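Polyphenol oxidase, chloroplastic (Malus domestica, PDB 6ELV) oxidises mono- and o-diphenols to o-diquinones, probably with copper as its cofactor, and is represented here by its separately expressed C-terminal domain. Local coordinates at residues Gly22-Thr27 with Val124-Pro129; Asp44-Leu49 with Gly107-Leu112; Ile54-Asp59 with Gly85-Val90; Asp65-Asp70 with Asp79-Ala84. One frame throughout, in Å; residues are numbered along the deposited sequence.

Contact 1 of 4, residues Gly22-Thr27 with Val124-Pro129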
# COMPACT_ATOMS: atom_id res chain seq x y z
N GLY A 22 -6.85 6.92 9.97
CA GLY A 22 -6.65 7.81 11.10
C GLY A 22 -5.45 7.49 11.95
O GLY A 22 -5.08 8.28 12.83
N SER A 23 -4.81 6.35 11.70
CA SER A 23 -3.65 5.89 12.44
C SER A 23 -2.91 4.90 11.54
O SER A 23 -3.42 4.48 10.50
CB SER A 23 -4.08 5.24 13.75
OG SER A 23 -2.99 5.13 14.65
N LYS A 24 -1.70 4.52 11.95
CA LYS A 24 -0.93 3.53 11.21
C LYS A 24 -1.63 2.18 11.25
O LYS A 24 -2.05 1.72 12.32
CB LYS A 24 0.47 3.42 11.81
CG LYS A 24 1.36 2.41 11.13
CD LYS A 24 2.82 2.60 11.53
CE LYS A 24 3.18 1.93 12.83
NZ LYS A 24 4.66 1.72 12.88
N ILE A 25 -1.75 1.54 10.09
CA ILE A 25 -2.35 0.23 9.98
C ILE A 25 -1.48 -0.65 9.10
O ILE A 25 -0.70 -0.17 8.28
CB ILE A 25 -3.78 0.26 9.40
CG1 ILE A 25 -3.74 0.80 7.97
CG2 ILE A 25 -4.71 1.06 10.29
CD1 ILE A 25 -4.82 0.29 7.09
N SER A 26 -1.64 -1.95 9.26
CA SER A 26 -1.00 -2.89 8.37
C SER A 26 -2.02 -3.93 7.92
O SER A 26 -3.04 -4.15 8.56
CB SER A 26 0.23 -3.55 9.00
OG SER A 26 -0.14 -4.38 10.08
N THR A 27 -1.72 -4.54 6.78
CA THR A 27 -2.63 -5.50 6.18
C THR A 27 -1.84 -6.49 5.34
O THR A 27 -0.83 -6.14 4.73
CB THR A 27 -3.70 -4.75 5.37
OG1 THR A 27 -4.76 -5.63 5.00
CG2 THR A 27 -3.12 -4.04 4.14
N VAL A 124 3.17 -7.94 3.95
CA VAL A 124 2.46 -7.00 4.81
C VAL A 124 2.71 -5.59 4.32
O VAL A 124 3.87 -5.16 4.20
CB VAL A 124 2.87 -7.16 6.28
CG1 VAL A 124 2.22 -6.07 7.13
CG2 VAL A 124 2.48 -8.54 6.79
N VAL A 125 1.63 -4.85 4.08
CA VAL A 125 1.70 -3.45 3.68
C VAL A 125 1.26 -2.61 4.87
O VAL A 125 0.19 -2.86 5.44
CB VAL A 125 0.81 -3.18 2.45
CG1 VAL A 125 0.82 -1.70 2.09
CG2 VAL A 125 1.31 -4.01 1.26
N THR A 126 2.06 -1.60 5.20
CA THR A 126 1.78 -0.67 6.28
C THR A 126 1.53 0.70 5.68
O THR A 126 2.33 1.18 4.87
CB THR A 126 2.96 -0.63 7.26
OG1 THR A 126 3.16 -1.93 7.83
CG2 THR A 126 2.72 0.34 8.40
N LEU A 127 0.44 1.34 6.10
CA LEU A 127 0.11 2.70 5.69
C LEU A 127 0.25 3.60 6.92
O LEU A 127 -0.35 3.32 7.96
CB LEU A 127 -1.32 2.77 5.15
CG LEU A 127 -1.65 1.81 4.00
CD1 LEU A 127 -3.07 2.07 3.54
CD2 LEU A 127 -0.69 1.98 2.85
N VAL A 128 1.03 4.66 6.78
CA VAL A 128 1.40 5.54 7.88
C VAL A 128 0.89 6.93 7.57
O VAL A 128 1.50 7.66 6.79
CB VAL A 128 2.92 5.56 8.09
CG1 VAL A 128 3.27 6.37 9.31
CG2 VAL A 128 3.51 4.14 8.17
N PRO A 129 -0.23 7.35 8.16
CA PRO A 129 -0.71 8.70 7.89
C PRO A 129 0.21 9.72 8.55
O PRO A 129 0.67 9.53 9.68
CB PRO A 129 -2.12 8.71 8.50
CG PRO A 129 -2.03 7.72 9.62
CD PRO A 129 -1.10 6.63 9.11
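Pro129 sets CG and CD over one face of the Ser23-Lys24 peptide group. Pro129 CG stands 3.5 Å from Ser23 C, almost straight above that carbon, and Pro129 CD comes equally near over the same face, so the contact is carbon on peptide plane with no hydrogen bond. An alanine here would probably leave that peptide face without its cover, since CG and CD make the contact, and the 22-24 loop would be likelier to shift. Ile25 N donates to Leu127 O at 3.1 Å and Thr27 N to Val125 O at 2.9 Å. The return bonds, Leu127 N to Ile25 O and Val125 N to Thr27 O, complete two hydrogen-bonded pairs flanking the non-hydrogen-bonded pair Ser26-Thr126. This alternation defines an antiparallel ladder, and it joins strand 25-30 to strand 122-131 in the larger sheet of a beta sandwich. Ile25, Thr27, Val125 and Leu127 share the face that turns inward, where Leu127 and Thr27 meet Ile139 of the opposing sheet. Thr27 OG1 is hydrogen-bonded to Val12 O. On the other face Thr126 OG1 lies 3.5 Å from Ser26 CB. With CG anti to the backbone N (chi1 179°), Lys24 brings CG to 3.7 Å from Thr126 CG2. Its chain then runs beside Val128, both pointing the same way, with Lys24 CD 3.8 Å from Val128 CG2.

Contact 2 of 4, residues Asp44-Leu49 with Gly107-Leu112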
# COMPACT_ATOMS: atom_id res chain seq x y z
N ASP A 44 10.29 -10.28 -15.84
CA ASP A 44 10.69 -9.04 -16.50
C ASP A 44 9.56 -8.03 -16.57
O ASP A 44 9.62 -7.09 -17.38
CB ASP A 44 11.28 -9.32 -17.88
CG ASP A 44 12.58 -10.09 -17.80
OD1 ASP A 44 13.57 -9.52 -17.29
OD2 ASP A 44 12.61 -11.26 -18.23
N GLU A 45 8.54 -8.20 -15.74
CA GLU A 45 7.47 -7.23 -15.58
C GLU A 45 7.53 -6.72 -14.15
O GLU A 45 7.91 -7.46 -13.24
CB GLU A 45 6.10 -7.88 -15.81
CG GLU A 45 5.86 -8.46 -17.19
CD GLU A 45 4.50 -9.12 -17.31
OE1 GLU A 45 4.40 -10.18 -17.97
OE2 GLU A 45 3.53 -8.59 -16.73
N GLU A 46 7.18 -5.46 -13.94
CA GLU A 46 7.18 -4.93 -12.58
C GLU A 46 5.96 -5.45 -11.82
O GLU A 46 4.84 -5.45 -12.34
CB GLU A 46 7.14 -3.41 -12.62
CG GLU A 46 7.28 -2.76 -11.27
CD GLU A 46 8.67 -2.89 -10.68
OE1 GLU A 46 9.64 -2.90 -11.47
OE2 GLU A 46 8.79 -2.95 -9.44
N GLU A 47 6.18 -5.88 -10.58
CA GLU A 47 5.10 -6.24 -9.68
C GLU A 47 4.70 -4.97 -8.95
O GLU A 47 5.54 -4.34 -8.31
CB GLU A 47 5.62 -7.32 -8.73
CG GLU A 47 4.56 -7.94 -7.85
CD GLU A 47 5.03 -9.17 -7.09
OE1 GLU A 47 6.12 -9.70 -7.39
OE2 GLU A 47 4.30 -9.59 -6.17
N ILE A 48 3.43 -4.59 -9.06
CA ILE A 48 2.96 -3.27 -8.68
C ILE A 48 1.98 -3.36 -7.51
O ILE A 48 0.98 -4.07 -7.59
CB ILE A 48 2.30 -2.56 -9.88
CG1 ILE A 48 3.35 -2.48 -11.01
CG2 ILE A 48 1.74 -1.21 -9.47
CD1 ILE A 48 3.19 -1.43 -11.99
N LEU A 49 2.26 -2.62 -6.44
CA LEU A 49 1.31 -2.41 -5.35
C LEU A 49 0.37 -1.27 -5.74
O LEU A 49 0.82 -0.18 -6.10
CB LEU A 49 2.08 -2.03 -4.09
CG LEU A 49 1.28 -1.74 -2.83
CD1 LEU A 49 0.47 -2.96 -2.40
CD2 LEU A 49 2.21 -1.31 -1.72
N GLY A 107 6.23 0.35 -7.34
CA GLY A 107 6.94 -0.84 -7.78
C GLY A 107 7.50 -1.63 -6.61
O GLY A 107 8.13 -1.07 -5.70
N LEU A 108 7.30 -2.96 -6.64
CA LEU A 108 7.74 -3.85 -5.57
C LEU A 108 8.86 -4.80 -5.93
O LEU A 108 9.40 -5.44 -5.03
CB LEU A 108 6.59 -4.72 -5.07
CG LEU A 108 5.42 -4.02 -4.40
CD1 LEU A 108 4.49 -5.09 -3.87
CD2 LEU A 108 5.88 -3.09 -3.28
N THR A 109 9.22 -4.97 -7.20
CA THR A 109 10.11 -6.07 -7.57
C THR A 109 11.44 -5.99 -6.83
O THR A 109 11.88 -6.97 -6.21
CB THR A 109 10.26 -6.14 -9.09
OG1 THR A 109 8.99 -6.50 -9.65
CG2 THR A 109 11.32 -7.16 -9.49
N ASP A 110 12.11 -4.83 -6.89
CA ASP A 110 13.38 -4.71 -6.18
C ASP A 110 13.19 -4.80 -4.67
O ASP A 110 14.01 -5.40 -3.97
CB ASP A 110 14.07 -3.39 -6.54
CG ASP A 110 14.48 -3.30 -8.00
OD1 ASP A 110 14.95 -4.32 -8.55
OD2 ASP A 110 14.33 -2.21 -8.59
N LEU A 111 12.13 -4.17 -4.16
CA LEU A 111 11.89 -4.19 -2.72
C LEU A 111 11.78 -5.63 -2.21
O LEU A 111 12.36 -5.96 -1.17
CB LEU A 111 10.62 -3.39 -2.41
CG LEU A 111 10.31 -3.15 -0.93
CD1 LEU A 111 9.41 -1.94 -0.75
CD2 LEU A 111 9.63 -4.35 -0.28
N LEU A 112 11.05 -6.49 -2.92
CA LEU A 112 10.88 -7.86 -2.45
C LEU A 112 12.22 -8.59 -2.42
O LEU A 112 12.46 -9.42 -1.53
CB LEU A 112 9.87 -8.60 -3.31
CG LEU A 112 8.45 -8.06 -3.24
CD1 LEU A 112 7.52 -8.87 -4.12
CD2 LEU A 112 7.92 -7.95 -1.80
O HOH W 1 11.27 -2.66 -8.49
O HOH W 2 12.24 -2.79 -11.16
O HOH W 3 8.53 -9.09 -8.46
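Glu46 and Thr109 cross obliquely, the carboxylate lying beside the beginning of helix 109-115. Glu46 CG is anti to its backbone N, and the bend at chi2 (70°) turns CD toward the helix. Glu46 OE2 then accepts Thr109 N at 3.0 Å, the donor standing 39° out of the carboxylate plane. Water 1 donates to the same oxygen and accepts from Asp110 N, which ties the carboxylate to a second N-H of the first helical turn. These N-H groups would be expected to stabilise the charged form of Glu46. Thr109 answers from its side chain: OG1 accepts Glu47 N at 3.0 Å along a nearly straight N-H direction (168°), and water 3 lies between OG1 and Glu47 OE1. A valine in place of Thr109 would probably leave Glu47 N without this acceptor and water 3 without one of its partners. Between these exchanges Leu108 N binds Glu47 O at 2.8 Å. The side chain of Glu47 is turned differently, crossing Leu112 at about a right angle, with Glu47 OE1 3.7 Å from Leu112 CD1; Glu47 OE2 is held by a salt bridge to Arg31 NE. On the buried side, Leu108 closes its branched end round Leu49 CB, CD1 approaching to 3.9 Å. Ile48 and Gly107 form an antiparallel non-hydrogen-bonded pair, placing the contact where edge strand 99-107 of the four-stranded sheet gives way to helix 109-115, the connection that leads across the end of the beta sandwich to strand 122-131.

Contact 3 of 4, residues Ile54-Asp59 with Gly85-Val90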
# COMPACT_ATOMS: atom_id res chain seq x y z
N ILE A 54 -8.33 6.23 -3.15
CA ILE A 54 -7.82 7.22 -2.21
C ILE A 54 -8.68 8.47 -2.35
O ILE A 54 -8.74 9.08 -3.42
CB ILE A 54 -6.35 7.54 -2.52
CG1 ILE A 54 -5.48 6.28 -2.44
CG2 ILE A 54 -5.83 8.65 -1.62
CD1 ILE A 54 -4.08 6.52 -2.96
N GLU A 55 -9.36 8.85 -1.27
CA GLU A 55 -10.34 9.92 -1.37
C GLU A 55 -10.21 10.88 -0.20
O GLU A 55 -10.07 10.47 0.95
CB GLU A 55 -11.75 9.34 -1.41
CG GLU A 55 -12.78 10.35 -1.76
CD GLU A 55 -14.13 9.71 -1.89
OE1 GLU A 55 -14.26 8.74 -2.66
OE2 GLU A 55 -15.06 10.16 -1.18
N PHE A 56 -10.30 12.18 -0.51
CA PHE A 56 -10.07 13.22 0.47
C PHE A 56 -10.58 14.54 -0.10
O PHE A 56 -10.81 14.66 -1.31
CB PHE A 56 -8.58 13.35 0.82
CG PHE A 56 -7.70 13.53 -0.39
CD1 PHE A 56 -7.25 12.43 -1.11
CD2 PHE A 56 -7.38 14.80 -0.84
CE1 PHE A 56 -6.49 12.60 -2.24
CE2 PHE A 56 -6.60 14.97 -1.97
CZ PHE A 56 -6.17 13.87 -2.67
N ASP A 57 -10.76 15.52 0.78
CA ASP A 57 -11.12 16.86 0.35
C ASP A 57 -9.89 17.55 -0.23
O ASP A 57 -8.83 17.57 0.39
CB ASP A 57 -11.64 17.69 1.53
CG ASP A 57 -13.06 17.34 1.94
OD1 ASP A 57 -13.68 16.42 1.37
OD2 ASP A 57 -13.56 18.00 2.87
N ARG A 58 -10.05 18.18 -1.40
CA ARG A 58 -8.92 18.80 -2.07
C ARG A 58 -8.29 19.93 -1.28
O ARG A 58 -7.09 20.19 -1.44
CB ARG A 58 -9.33 19.28 -3.46
CG ARG A 58 -9.58 18.15 -4.42
CD ARG A 58 -10.19 18.66 -5.73
NE ARG A 58 -10.49 17.56 -6.65
CZ ARG A 58 -9.70 17.17 -7.65
NH1 ARG A 58 -8.57 17.80 -7.90
NH2 ARG A 58 -10.07 16.15 -8.41
N ASP A 59 -9.05 20.61 -0.41
CA ASP A 59 -8.50 21.70 0.40
C ASP A 59 -7.78 21.22 1.66
O ASP A 59 -7.38 22.06 2.47
CB ASP A 59 -9.57 22.76 0.73
CG ASP A 59 -10.71 22.23 1.58
OD1 ASP A 59 -10.62 21.13 2.15
OD2 ASP A 59 -11.73 22.95 1.67
N GLY A 85 7.06 4.02 -0.81
CA GLY A 85 6.60 5.22 -1.49
C GLY A 85 5.62 5.98 -0.62
O GLY A 85 5.32 5.58 0.50
N SER A 86 5.13 7.08 -1.16
CA SER A 86 4.24 7.97 -0.42
C SER A 86 3.19 8.52 -1.36
O SER A 86 3.42 8.69 -2.56
CB SER A 86 4.97 9.20 0.14
OG SER A 86 6.02 8.83 0.99
N PHE A 87 2.03 8.82 -0.78
CA PHE A 87 1.00 9.60 -1.46
C PHE A 87 0.98 11.00 -0.86
O PHE A 87 0.92 11.14 0.37
CB PHE A 87 -0.39 8.99 -1.27
CG PHE A 87 -1.44 9.82 -1.91
CD1 PHE A 87 -1.62 9.77 -3.28
CD2 PHE A 87 -2.18 10.74 -1.17
CE1 PHE A 87 -2.55 10.56 -3.89
CE2 PHE A 87 -3.10 11.54 -1.78
CZ PHE A 87 -3.29 11.46 -3.15
N VAL A 88 1.01 12.02 -1.71
CA VAL A 88 0.97 13.42 -1.28
C VAL A 88 -0.03 14.16 -2.15
O VAL A 88 -0.02 14.03 -3.38
CB VAL A 88 2.35 14.09 -1.41
CG1 VAL A 88 2.26 15.57 -1.09
CG2 VAL A 88 3.36 13.41 -0.53
N SER A 89 -0.85 15.00 -1.52
CA SER A 89 -1.65 15.99 -2.22
C SER A 89 -1.44 17.35 -1.57
O SER A 89 -1.49 17.47 -0.35
CB SER A 89 -3.13 15.62 -2.18
OG SER A 89 -3.89 16.56 -2.91
N VAL A 90 -1.23 18.37 -2.39
CA VAL A 90 -1.12 19.75 -1.92
C VAL A 90 -2.51 20.37 -1.98
O VAL A 90 -3.28 20.10 -2.92
CB VAL A 90 -0.04 20.55 -2.67
CG1 VAL A 90 -0.43 20.80 -4.07
CG2 VAL A 90 0.30 21.89 -2.00
O HOH W 4 -5.23 18.05 -1.19
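Phe56 reaches toward Phe87 and Ser89 from the facing strand. Its CB starts out toward them, and chi1 of 53° sets CG between the backbone N and the carbonyl carbon, a crowded position. Along one side of the ring, CD1 lies 4.1 Å from CG2 of Ile54, two residues back on the same strand. CE1 goes further and meets Phe87, coming within 3.5 Å of Phe87 CZ. On the other side CE2 approaches Ser89 OG at 3.3 Å, and CZ at the tip rests between the two partners, 3.5 Å from Ser89 CB and in the plane of the Phe87 ring at its edge. The two aromatic rings thus come tip to tip, with centroids 5.6 Å apart and planes at 60°, an oblique pairing. The axes of the strand segments 54-57 and 85-89 come no closer than 10.3 Å and run at 29°, with no hydrogen bond between the strands, as expected for strands from the two facing sheets of a beta sandwich. Ile54 slides past Phe87 in the opposite direction and puts CG2 over a face of its ring, toward the rim, a CH-pi contact. Phe64 also meets the Phe87 ring, while Met100 touches both Phe56 and Ser89 from strand 99-107. Toward the end of the contact, the packing gives way to polar chemistry. Water 4 donates to Arg58 O and lies 2.6 Å from Ser89 OG, and Arg58 NE is hydrogen-bonded to Lys99 O.

Contact 4 of 4, residues Asp65-Asp70 with Asp79-Ala84. With CA (calcium ion), chain B.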
# COMPACT_ATOMS: atom_id res chain seq x y z
N ASP A 65 2.62 7.53 4.09
CA ASP A 65 3.76 6.76 3.64
C ASP A 65 3.42 5.28 3.64
O ASP A 65 2.58 4.81 4.42
CB ASP A 65 4.99 7.05 4.51
CG ASP A 65 5.39 8.52 4.50
OD1 ASP A 65 5.11 9.24 3.52
OD2 ASP A 65 6.02 8.95 5.48
N VAL A 66 4.06 4.54 2.74
CA VAL A 66 3.77 3.13 2.53
C VAL A 66 5.04 2.33 2.74
O VAL A 66 6.09 2.65 2.17
CB VAL A 66 3.24 2.89 1.11
CG1 VAL A 66 2.85 1.42 0.93
CG2 VAL A 66 2.06 3.81 0.81
N TYR A 67 4.94 1.27 3.56
CA TYR A 67 6.04 0.37 3.85
C TYR A 67 5.60 -1.07 3.58
O TYR A 67 4.41 -1.39 3.61
CB TYR A 67 6.50 0.49 5.31
CG TYR A 67 7.10 1.83 5.65
CD1 TYR A 67 6.30 2.95 5.82
CD2 TYR A 67 8.47 1.97 5.82
CE1 TYR A 67 6.86 4.18 6.13
CE2 TYR A 67 9.03 3.19 6.13
CZ TYR A 67 8.22 4.29 6.27
OH TYR A 67 8.78 5.52 6.59
N VAL A 68 6.57 -1.94 3.35
CA VAL A 68 6.31 -3.36 3.13
C VAL A 68 7.24 -4.18 4.01
O VAL A 68 8.40 -3.81 4.20
CB VAL A 68 6.51 -3.71 1.63
CG1 VAL A 68 6.32 -5.20 1.38
CG2 VAL A 68 5.55 -2.92 0.77
N ASN A 69 6.74 -5.30 4.52
CA ASN A 69 7.59 -6.24 5.24
C ASN A 69 7.18 -7.67 4.93
O ASN A 69 6.08 -7.93 4.45
CB ASN A 69 7.67 -5.99 6.77
CG ASN A 69 6.37 -6.29 7.51
OD1 ASN A 69 5.55 -5.40 7.74
ND2 ASN A 69 6.21 -7.53 7.96
N ASP A 70 8.10 -8.58 5.24
CA ASP A 70 7.89 -10.01 5.06
C ASP A 70 6.77 -10.48 5.98
O ASP A 70 6.78 -10.21 7.19
CB ASP A 70 9.22 -10.70 5.38
CG ASP A 70 9.23 -12.18 5.07
OD1 ASP A 70 8.33 -12.91 5.57
OD2 ASP A 70 10.17 -12.65 4.38
N ASP A 79 10.79 -3.82 14.17
CA ASP A 79 10.30 -3.36 12.88
C ASP A 79 11.30 -3.72 11.78
O ASP A 79 12.46 -3.30 11.82
CB ASP A 79 10.14 -1.84 12.97
CG ASP A 79 9.42 -1.24 11.78
OD1 ASP A 79 9.78 -1.55 10.63
OD2 ASP A 79 8.49 -0.43 12.00
N LYS A 80 10.84 -4.48 10.78
CA LYS A 80 11.64 -4.83 9.61
C LYS A 80 11.01 -4.28 8.33
O LYS A 80 11.19 -4.85 7.25
CB LYS A 80 11.87 -6.34 9.52
CG LYS A 80 12.57 -6.95 10.73
CD LYS A 80 12.57 -8.47 10.65
CE LYS A 80 13.26 -9.09 11.84
NZ LYS A 80 12.72 -8.53 13.11
N THR A 81 10.29 -3.17 8.45
CA THR A 81 9.55 -2.60 7.32
C THR A 81 10.45 -1.74 6.45
O THR A 81 11.37 -1.05 6.93
CB THR A 81 8.35 -1.77 7.78
OG1 THR A 81 8.80 -0.60 8.47
CG2 THR A 81 7.42 -2.56 8.67
N GLU A 82 10.15 -1.75 5.16
CA GLU A 82 10.94 -1.10 4.13
C GLU A 82 10.07 -0.11 3.38
O GLU A 82 9.00 -0.48 2.88
CB GLU A 82 11.42 -2.16 3.14
CG GLU A 82 12.36 -1.63 2.11
CD GLU A 82 13.69 -1.23 2.70
OE1 GLU A 82 14.09 -1.80 3.75
OE2 GLU A 82 14.33 -0.32 2.13
N PHE A 83 10.55 1.13 3.27
CA PHE A 83 9.80 2.18 2.60
C PHE A 83 9.59 1.85 1.13
O PHE A 83 10.54 1.54 0.40
CB PHE A 83 10.57 3.49 2.74
CG PHE A 83 9.94 4.64 2.01
CD1 PHE A 83 8.77 5.23 2.48
CD2 PHE A 83 10.51 5.14 0.85
CE1 PHE A 83 8.18 6.29 1.80
CE2 PHE A 83 9.90 6.21 0.17
CZ PHE A 83 8.75 6.78 0.66
N ALA A 84 8.34 1.99 0.68
CA ALA A 84 7.97 1.74 -0.71
C ALA A 84 7.56 2.99 -1.48
O ALA A 84 7.69 3.01 -2.71
CB ALA A 84 6.82 0.73 -0.78
CA CA B . 9.21 -14.93 4.33
O HOH W 5 10.60 -7.67 6.35
O HOH W 6 9.93 -17.29 4.31
O HOH W 7 11.18 -15.01 2.94
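Ala84 N donates to Val66 O at 2.8 Å, and Val68 exchanges both its backbone bonds with Glu82. These bonds zip the beta hairpin of strands 62-70 and 82-89. Further along the first arm, Asp70 binds calcium through both carboxylate oxygens, OD1 and OD2 each 2.5 Å from the ion; Asp72, Asp120 and waters 6 and 7 also bind it. Water 5 ties Asp70 N to Lys80 O, so the residue at the metal is also joined to the other arm. Next to it, Asn69 ND2 donates to Asp70 O from well above the carbonyl plane. In the second arm Asp79 OD1 receives Thr81 N, forming an Asx turn, and takes Thr81 OG1 at 2.6 Å on its syn lone pair. Thr81 CG2 faces Asn69 OD1 at 3.5 Å. Beyond the polar groups, Ala84 CB lies 4.2 Å from Val68 CG2 on the side where Leu111 of helix 109-115 packs. Tyr67 and Phe83 occupy the other side, where Phe83 CB comes 3.7 Å from Tyr67 CE2. The edge of Phe83 is turned to the face of Tyr67, planes at 70°, with Phe83 CD1 3.9 Å above the Tyr67 plane, displaced toward its rim.

Contacts 1 and 4 belong to the same sheet: strands 122-131 and 62-70 are neighbours in it, joined by Thr126 N to Tyr67 O and Val128 N to Asp65 O. Both are partly buried and rest on backbone bonds, but contact 4 runs out to calcium at one end. Contact 3, the most buried, shares strand 82-89 with contact 4 yet spans the gap between sheets by aromatic packing, with a water at its margin. Contact 2 uses strand 48-57, as contact 3 does, but lies where helix and sheet meet, with the Glu46 carboxylate and waters on the exposed side, and leucines and the salt-bridged Glu47 buried. There Leu111 packs on Val68 and Ala84 of contact 4, and Leu49 touches Val125 of contact 1.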